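Local coordinates for FACT complex subunit SPT16 (Ashbya gossypii, PDB 6A8M), which probably acts, as part of the FACT complex, as a histone chaperone that reorganizes nucleosomes during transcription, replication and DNA repair, at residues 320-325 with 398-402; 342-347 with 361-365. All coordinates share one frame; numbering follows the deposited sequence.

Contact 1 of 2, residues 320-325 with 398-402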
ATOM      1  N   PHE A 320     -23.473  -3.665 -15.158  1.00 17.12           N
ATOM      2  CA  PHE A 320     -23.434  -2.291 -14.665  1.00 16.89           C
ATOM      3  C   PHE A 320     -22.155  -2.008 -13.893  1.00 16.17           C
ATOM      4  O   PHE A 320     -21.544  -0.948 -14.064  1.00 17.13           O
ATOM      5  CB  PHE A 320     -24.647  -2.004 -13.780  1.00 15.27           C
ATOM      6  CG  PHE A 320     -24.491  -0.743 -12.994  1.00 17.45           C
ATOM      7  CD1 PHE A 320     -24.680   0.474 -13.610  1.00 19.68           C
ATOM      8  CD2 PHE A 320     -24.068  -0.775 -11.662  1.00 19.53           C
ATOM      9  CE1 PHE A 320     -24.508   1.648 -12.906  1.00 20.07           C
ATOM     10  CE2 PHE A 320     -23.879   0.395 -10.958  1.00 19.33           C
ATOM     11  CZ  PHE A 320     -24.095   1.599 -11.576  1.00 18.90           C
ATOM     12  N   LEU A 321     -21.739  -2.936 -13.021  1.00 14.05           N
ATOM     13  CA  LEU A 321     -20.519  -2.737 -12.244  1.00 13.60           C
ATOM     14  C   LEU A 321     -19.327  -2.465 -13.153  1.00 14.77           C
ATOM     15  O   LEU A 321     -18.504  -1.588 -12.863  1.00 14.47           O
ATOM     16  CB  LEU A 321     -20.260  -3.964 -11.364  1.00 15.88           C
ATOM     17  CG  LEU A 321     -19.004  -4.007 -10.509  1.00 17.56           C
ATOM     18  CD1 LEU A 321     -19.053  -2.902  -9.465  1.00 16.54           C
ATOM     19  CD2 LEU A 321     -18.903  -5.378  -9.847  1.00 18.62           C
ATOM     20  N   LEU A 322     -19.237  -3.181 -14.282  1.00 16.21           N
ATOM     21  CA  LEU A 322     -18.173  -2.911 -15.249  1.00 16.28           C
ATOM     22  C   LEU A 322     -18.254  -1.494 -15.796  1.00 16.52           C
ATOM     23  O   LEU A 322     -17.226  -0.811 -15.925  1.00 18.93           O
ATOM     24  CB  LEU A 322     -18.245  -3.896 -16.412  1.00 18.14           C
ATOM     25  CG  LEU A 322     -17.718  -5.299 -16.187  1.00 18.60           C
ATOM     26  CD1 LEU A 322     -17.964  -6.128 -17.460  1.00 18.65           C
ATOM     27  CD2 LEU A 322     -16.233  -5.273 -15.811  1.00 18.55           C
ATOM     28  N   LEU A 323     -19.462  -1.059 -16.166  1.00 14.05           N
ATOM     29  CA  LEU A 323     -19.665   0.286 -16.702  1.00 16.70           C
ATOM     30  C   LEU A 323     -19.321   1.346 -15.671  1.00 17.41           C
ATOM     31  O   LEU A 323     -18.763   2.393 -16.009  1.00 17.49           O
ATOM     32  CB  LEU A 323     -21.117   0.451 -17.164  1.00 18.20           C
ATOM     33  CG  LEU A 323     -21.524  -0.463 -18.328  1.00 19.23           C
ATOM     34  CD1 LEU A 323     -22.971  -0.285 -18.704  1.00 21.52           C
ATOM     35  CD2 LEU A 323     -20.622  -0.176 -19.528  1.00 22.55           C
ATOM     36  N   LEU A 324     -19.638   1.084 -14.402  1.00 16.23           N
ATOM     37  CA  LEU A 324     -19.320   2.034 -13.337  1.00 15.32           C
ATOM     38  C   LEU A 324     -17.815   2.167 -13.148  1.00 16.85           C
ATOM     39  O   LEU A 324     -17.289   3.281 -13.000  1.00 15.25           O
ATOM     40  CB  LEU A 324     -19.994   1.590 -12.035  1.00 14.40           C
ATOM     41  CG  LEU A 324     -19.587   2.377 -10.784  1.00 13.75           C
ATOM     42  CD1 LEU A 324     -20.069   3.830 -10.954  1.00 14.57           C
ATOM     43  CD2 LEU A 324     -20.205   1.770  -9.540  1.00 14.01           C
ATOM     44  N   GLN A 325     -17.102   1.040 -13.121  1.00 16.58           N
ATOM     45  CA  GLN A 325     -15.649   1.117 -12.998  1.00 17.88           C
ATOM     46  C   GLN A 325     -15.056   1.902 -14.156  1.00 18.37           C
ATOM     47  O   GLN A 325     -14.165   2.737 -13.965  1.00 16.38           O
ATOM     48  CB  GLN A 325     -15.033  -0.287 -12.943  1.00 19.91           C
ATOM     49  CG  GLN A 325     -13.550  -0.220 -12.534  1.00 19.43           C
ATOM     50  CD  GLN A 325     -12.742  -1.442 -12.919  1.00 20.21           C
ATOM     51  OE1 GLN A 325     -12.803  -1.916 -14.064  1.00 23.76           O
ATOM     52  NE2 GLN A 325     -11.950  -1.938 -11.975  1.00 16.72           N
ATOM     53  N   SER A 398     -11.436   0.223  -6.173  1.00 11.65           N
ATOM     54  CA  SER A 398     -12.096  -0.975  -5.661  1.00 11.21           C
ATOM     55  C   SER A 398     -13.525  -0.594  -5.323  1.00 11.46           C
ATOM     56  O   SER A 398     -13.755   0.313  -4.513  1.00 11.67           O
ATOM     57  CB  SER A 398     -11.377  -1.511  -4.416  1.00 13.72           C
ATOM     58  OG  SER A 398     -12.162  -2.516  -3.777  1.00 11.94           O
ATOM     59  N   LEU A 399     -14.481  -1.278  -5.925  1.00 12.11           N
ATOM     60  CA  LEU A 399     -15.862  -0.946  -5.634  1.00 15.77           C
ATOM     61  C   LEU A 399     -16.676  -2.201  -5.409  1.00 16.20           C
ATOM     62  O   LEU A 399     -16.374  -3.271  -5.924  1.00 13.71           O
ATOM     63  CB  LEU A 399     -16.510  -0.106  -6.717  1.00 22.57           C
ATOM     64  CG  LEU A 399     -16.125  -0.304  -8.170  1.00 24.69           C
ATOM     65  CD1 LEU A 399     -17.276   0.070  -9.059  1.00 29.80           C
ATOM     66  CD2 LEU A 399     -14.961   0.592  -8.483  1.00 25.81           C
ATOM     67  N   GLY A 400     -17.721  -2.043  -4.619  1.00 19.31           N
ATOM     68  CA  GLY A 400     -18.480  -3.195  -4.186  1.00 24.46           C
ATOM     69  C   GLY A 400     -19.906  -2.805  -3.897  1.00 21.85           C
ATOM     70  O   GLY A 400     -20.207  -1.639  -3.620  1.00 18.69           O
ATOM     71  N   PHE A 401     -20.787  -3.800  -4.006  1.00 19.58           N
ATOM     72  CA  PHE A 401     -22.183  -3.681  -3.608  1.00 16.15           C
ATOM     73  C   PHE A 401     -22.474  -4.870  -2.701  1.00 15.80           C
ATOM     74  O   PHE A 401     -22.142  -6.007  -3.055  1.00 14.46           O
ATOM     75  CB  PHE A 401     -23.112  -3.688  -4.820  1.00 15.05           C
ATOM     76  CG  PHE A 401     -22.884  -2.539  -5.765  1.00 16.67           C
ATOM     77  CD1 PHE A 401     -23.506  -1.328  -5.551  1.00 14.05           C
ATOM     78  CD2 PHE A 401     -22.033  -2.669  -6.859  1.00 20.68           C
ATOM     79  CE1 PHE A 401     -23.291  -0.251  -6.413  1.00 15.64           C
ATOM     80  CE2 PHE A 401     -21.816  -1.593  -7.727  1.00 21.85           C
ATOM     81  CZ  PHE A 401     -22.440  -0.387  -7.497  1.00 19.63           C
ATOM     82  N   ASN A 402     -23.070  -4.621  -1.541  1.00 14.15           N
ATOM     83  CA  ASN A 402     -23.330  -5.705  -0.603  1.00 14.07           C
ATOM     84  C   ASN A 402     -24.822  -5.764  -0.294  1.00 15.96           C
ATOM     85  O   ASN A 402     -25.592  -4.854  -0.628  1.00 19.23           O
ATOM     86  CB  ASN A 402     -22.490  -5.536   0.671  1.00 15.58           C
ATOM     87  CG  ASN A 402     -22.293  -6.856   1.454  1.00 16.75           C
ATOM     88  OD1 ASN A 402     -22.799  -7.915   1.074  1.00 14.98           O
ATOM     89  ND2 ASN A 402     -21.537  -6.779   2.543  1.00 16.52           N
TER
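Helix segment 320-325 packs L321 and L324 on L399 and F401 and runs roughly antiparallel to strand segment 398-402, the two axes 9.9 Å apart at closest approach and their directions at 148°. No hydrogen bond joins the two segments, and the contact is made by apolar side chains. L399 points its CD1 methyl between two leucines of the helix, 3.4 Å from CD2 of L324 and 3.5 Å from CD1 of L321, both tighter than usual for carbon pairs. The same L321 methyl also meets the F401 ring at its edge, where L321 CD1 lies 3.5 Å from F401 CE2; this one methyl thus touches both strand residues. With CG anti to the backbone nitrogen (chi1 177°), L321 lays its side chain alongside L399 and F401, running in the opposite direction to each. This is a helix packed on the antiparallel sheet of the M24 peptidase-like domain of Spt16, whose pita-bread fold sets helices against a curved sheet. L399 and F401 point to the helix, with G400 between them. F401 CZ meets L324 CD2 at the ring edge at 3.7 Å; it also lies 3.8 Å from CE2 of F320, in the plane of the F320 ring at its edge, and the two phenylalanines cross at about a right angle. Q325 lays its CG near CD2 of L399, while its amide turns to D419 and K436.

Contact 2 of 2, residues 342-347 with 361-365; sequences IYDGAV and FTKNV
Y343 reaches from helix segment 342-347 across to the turn at 361-365, where its hydroxyl donates a hydrogen bond of 2.8 Å from OH to the backbone O of T362. The hydroxyl stands slightly out of that carbonyl plane, with a C=O...OH angle of 133°. With chi1 at -176°, the ring swings away from its own backbone N and lies along the backbone of 362-365: T362 O lies at the ring edge in plane, and K363 O sits 3.6 Å above one face, displaced toward the rim. The packed side lies inward. The F361 ring is nearly parallel to that of Y343, with planes at 13°, but slid so far that they barely overlap; the two touch through F361 CE2 and Y343 CE1 at 3.4 Å. A346 brings its CB to 3.9 Å from F361 CZ, and V365 sets CG1 against CD1 of Y343, also at 3.9 Å. Beyond A346 and F361, L324 of helix 312-332 closes the core.

The outer side is looser and wet. K363, exposed, lays its CD past the tyrosine hydroxyl, and a water bridges the two residues, donating to Y343 OH and accepting from K363 NZ. V347 makes only a marginal contact there, its CG2 4.2 Å from CE2 of F361. A phenylalanine in place of Y343 would probably leave the T362 carbonyl without this donor and the water without one of its holds. T362 OG1 donates to N364 O at 3.0 Å within the turn and accepts from G400 N of the neighbouring strand. The arrangement is a helix followed by a turn that leads into strand 364-368, second from the edge of the antiparallel sheet, in the helix-on-sheet layer of the M24 peptidase-like pita-bread domain.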
ATOM      1  N   ILE A 342     -14.570  12.257  -7.128  1.00 15.52           N
ATOM      2  CA  ILE A 342     -14.550  10.927  -7.722  1.00 14.82           C
ATOM      3  C   ILE A 342     -15.648  10.058  -7.120  1.00 15.57           C
ATOM      4  O   ILE A 342     -16.462   9.467  -7.838  1.00 16.41           O
ATOM      5  CB  ILE A 342     -13.165  10.289  -7.527  1.00 14.92           C
ATOM      6  CG1 ILE A 342     -12.096  11.093  -8.258  1.00 16.34           C
ATOM      7  CG2 ILE A 342     -13.164   8.861  -8.016  1.00 15.55           C
ATOM      8  CD1 ILE A 342     -10.691  10.812  -7.754  1.00 16.49           C
ATOM      9  N   TYR A 343     -15.694   9.972  -5.789  1.00 14.31           N
ATOM     10  CA  TYR A 343     -16.722   9.148  -5.159  1.00 14.12           C
ATOM     11  C   TYR A 343     -18.121   9.651  -5.522  1.00 15.30           C
ATOM     12  O   TYR A 343     -19.001   8.854  -5.868  1.00 14.84           O
ATOM     13  CB  TYR A 343     -16.540   9.106  -3.631  1.00 14.53           C
ATOM     14  CG  TYR A 343     -17.550   8.182  -3.016  1.00 13.80           C
ATOM     15  CD1 TYR A 343     -17.390   6.806  -3.103  1.00 13.61           C
ATOM     16  CD2 TYR A 343     -18.703   8.688  -2.424  1.00 16.12           C
ATOM     17  CE1 TYR A 343     -18.327   5.947  -2.597  1.00 13.03           C
ATOM     18  CE2 TYR A 343     -19.659   7.839  -1.905  1.00 15.65           C
ATOM     19  CZ  TYR A 343     -19.459   6.467  -2.003  1.00 13.70           C
ATOM     20  OH  TYR A 343     -20.398   5.616  -1.499  1.00 14.94           O
ATOM     21  N   ASP A 344     -18.355  10.970  -5.439  1.00 16.32           N
ATOM     22  CA  ASP A 344     -19.688  11.490  -5.766  1.00 16.68           C
ATOM     23  C   ASP A 344     -20.057  11.222  -7.226  1.00 17.75           C
ATOM     24  O   ASP A 344     -21.231  10.986  -7.533  1.00 17.22           O
ATOM     25  CB  ASP A 344     -19.775  12.986  -5.462  1.00 17.69           C
ATOM     26  CG  ASP A 344     -19.853  13.282  -3.974  1.00 19.26           C
ATOM     27  OD1 ASP A 344     -19.974  12.315  -3.202  1.00 19.52           O
ATOM     28  OD2 ASP A 344     -19.827  14.483  -3.592  1.00 18.68           O
ATOM     29  N   GLY A 345     -19.081  11.260  -8.138  1.00 17.53           N
ATOM     30  CA  GLY A 345     -19.373  10.909  -9.527  1.00 18.03           C
ATOM     31  C   GLY A 345     -19.834   9.466  -9.684  1.00 16.72           C
ATOM     32  O   GLY A 345     -20.689   9.165 -10.521  1.00 16.96           O
ATOM     33  N   ALA A 346     -19.238   8.550  -8.918  1.00 15.48           N
ATOM     34  CA  ALA A 346     -19.713   7.171  -8.886  1.00 14.69           C
ATOM     35  C   ALA A 346     -21.143   7.094  -8.356  1.00 15.66           C
ATOM     36  O   ALA A 346     -21.978   6.360  -8.892  1.00 15.35           O
ATOM     37  CB  ALA A 346     -18.769   6.318  -8.033  1.00 14.09           C
ATOM     38  N   VAL A 347     -21.426   7.815  -7.272  1.00 15.40           N
ATOM     39  CA  VAL A 347     -22.776   7.828  -6.717  1.00 15.90           C
ATOM     40  C   VAL A 347     -23.768   8.346  -7.744  1.00 16.75           C
ATOM     41  O   VAL A 347     -24.878   7.819  -7.877  1.00 19.44           O
ATOM     42  CB  VAL A 347     -22.807   8.667  -5.432  1.00 16.26           C
ATOM     43  CG1 VAL A 347     -24.254   8.847  -4.961  1.00 17.01           C
ATOM     44  CG2 VAL A 347     -21.938   7.991  -4.377  1.00 15.46           C
ATOM     45  N   PHE A 361     -23.935   0.159  -2.047  1.00 13.25           N
ATOM     46  CA  PHE A 361     -22.627   0.587  -2.538  1.00 13.98           C
ATOM     47  C   PHE A 361     -21.674   0.842  -1.374  1.00 14.50           C
ATOM     48  O   PHE A 361     -22.060   1.435  -0.354  1.00 16.89           O
ATOM     49  CB  PHE A 361     -22.821   1.868  -3.346  1.00 15.32           C
ATOM     50  CG  PHE A 361     -21.615   2.342  -4.109  1.00 14.84           C
ATOM     51  CD1 PHE A 361     -20.854   1.472  -4.886  1.00 15.13           C
ATOM     52  CD2 PHE A 361     -21.316   3.702  -4.138  1.00 16.28           C
ATOM     53  CE1 PHE A 361     -19.770   1.964  -5.647  1.00 14.75           C
ATOM     54  CE2 PHE A 361     -20.234   4.187  -4.870  1.00 15.45           C
ATOM     55  CZ  PHE A 361     -19.476   3.325  -5.633  1.00 15.33           C
ATOM     56  N   THR A 362     -20.430   0.370  -1.536  1.00 17.98           N
ATOM     57  CA  THR A 362     -19.336   0.720  -0.646  1.00 20.73           C
ATOM     58  C   THR A 362     -19.263   2.237  -0.478  1.00 17.35           C
ATOM     59  O   THR A 362     -19.581   2.990  -1.402  1.00 19.04           O
ATOM     60  CB  THR A 362     -18.016   0.150  -1.216  1.00 21.77           C
ATOM     61  OG1 THR A 362     -17.834   0.528  -2.601  1.00 27.33           O
ATOM     62  CG2 THR A 362     -18.038  -1.379  -1.163  1.00 21.16           C
ATOM     63  N   LYS A 363     -18.898   2.690   0.716  1.00 16.21           N
ATOM     64  CA  LYS A 363     -18.812   4.126   0.967  1.00 16.49           C
ATOM     65  C   LYS A 363     -17.485   4.743   0.504  1.00 14.45           C
ATOM     66  O   LYS A 363     -17.182   5.902   0.828  1.00 14.30           O
ATOM     67  CB  LYS A 363     -19.062   4.402   2.453  1.00 21.65           C
ATOM     68  CG  LYS A 363     -20.488   4.053   2.888  1.00 22.01           C
ATOM     69  CD  LYS A 363     -21.510   4.899   2.102  1.00 23.06           C
ATOM     70  CE  LYS A 363     -22.960   4.737   2.624  1.00 22.81           C
ATOM     71  NZ  LYS A 363     -23.926   5.444   1.722  1.00 21.37           N
ATOM     72  N   ASN A 364     -16.681   3.988  -0.232  1.00 13.31           N
ATOM     73  CA  ASN A 364     -15.507   4.549  -0.886  1.00 14.08           C
ATOM     74  C   ASN A 364     -15.255   3.726  -2.134  1.00 13.27           C
ATOM     75  O   ASN A 364     -15.749   2.599  -2.260  1.00 14.97           O
ATOM     76  CB  ASN A 364     -14.284   4.524   0.042  1.00 14.42           C
ATOM     77  CG  ASN A 364     -13.799   3.103   0.323  1.00 17.38           C
ATOM     78  OD1 ASN A 364     -12.989   2.552  -0.418  1.00 16.72           O
ATOM     79  ND2 ASN A 364     -14.313   2.502   1.388  1.00 15.66           N
ATOM     80  N   VAL A 365     -14.472   4.277  -3.065  1.00 11.99           N
ATOM     81  CA  VAL A 365     -14.108   3.487  -4.242  1.00 12.08           C
ATOM     82  C   VAL A 365     -12.605   3.235  -4.289  1.00 12.18           C
ATOM     83  O   VAL A 365     -12.026   3.054  -5.361  1.00 12.48           O
ATOM     84  CB  VAL A 365     -14.626   4.124  -5.553  1.00 11.49           C
ATOM     85  CG1 VAL A 365     -16.169   4.065  -5.571  1.00 12.87           C
ATOM     86  CG2 VAL A 365     -14.123   5.562  -5.768  1.00 13.37           C
TER
HETATM   87  O   HOH W   1     -23.157   6.499  -1.231  1.00 16.52           O

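The centres of the two contacts lie about 10 Å apart, and contact 2 is nested inside the chain loop closed by contact 1: helix 312-332, helix 339-353, strand 364-368 and strand 394-405 follow in that order. The two helices are consecutive, and the two strands are neighbours in one antiparallel sheet, so both contacts join helices to the same sheet. They meet directly where G400 O lies 2.9 Å from T362 N and S398 N 3.0 Å from V365 O, probable hydrogen bonds, and where the F361 and F401 rings touch. Together they pack two consecutive helices against neighbouring strands of one sheet in the M24 peptidase-like part of this N-terminal Spt16 fragment.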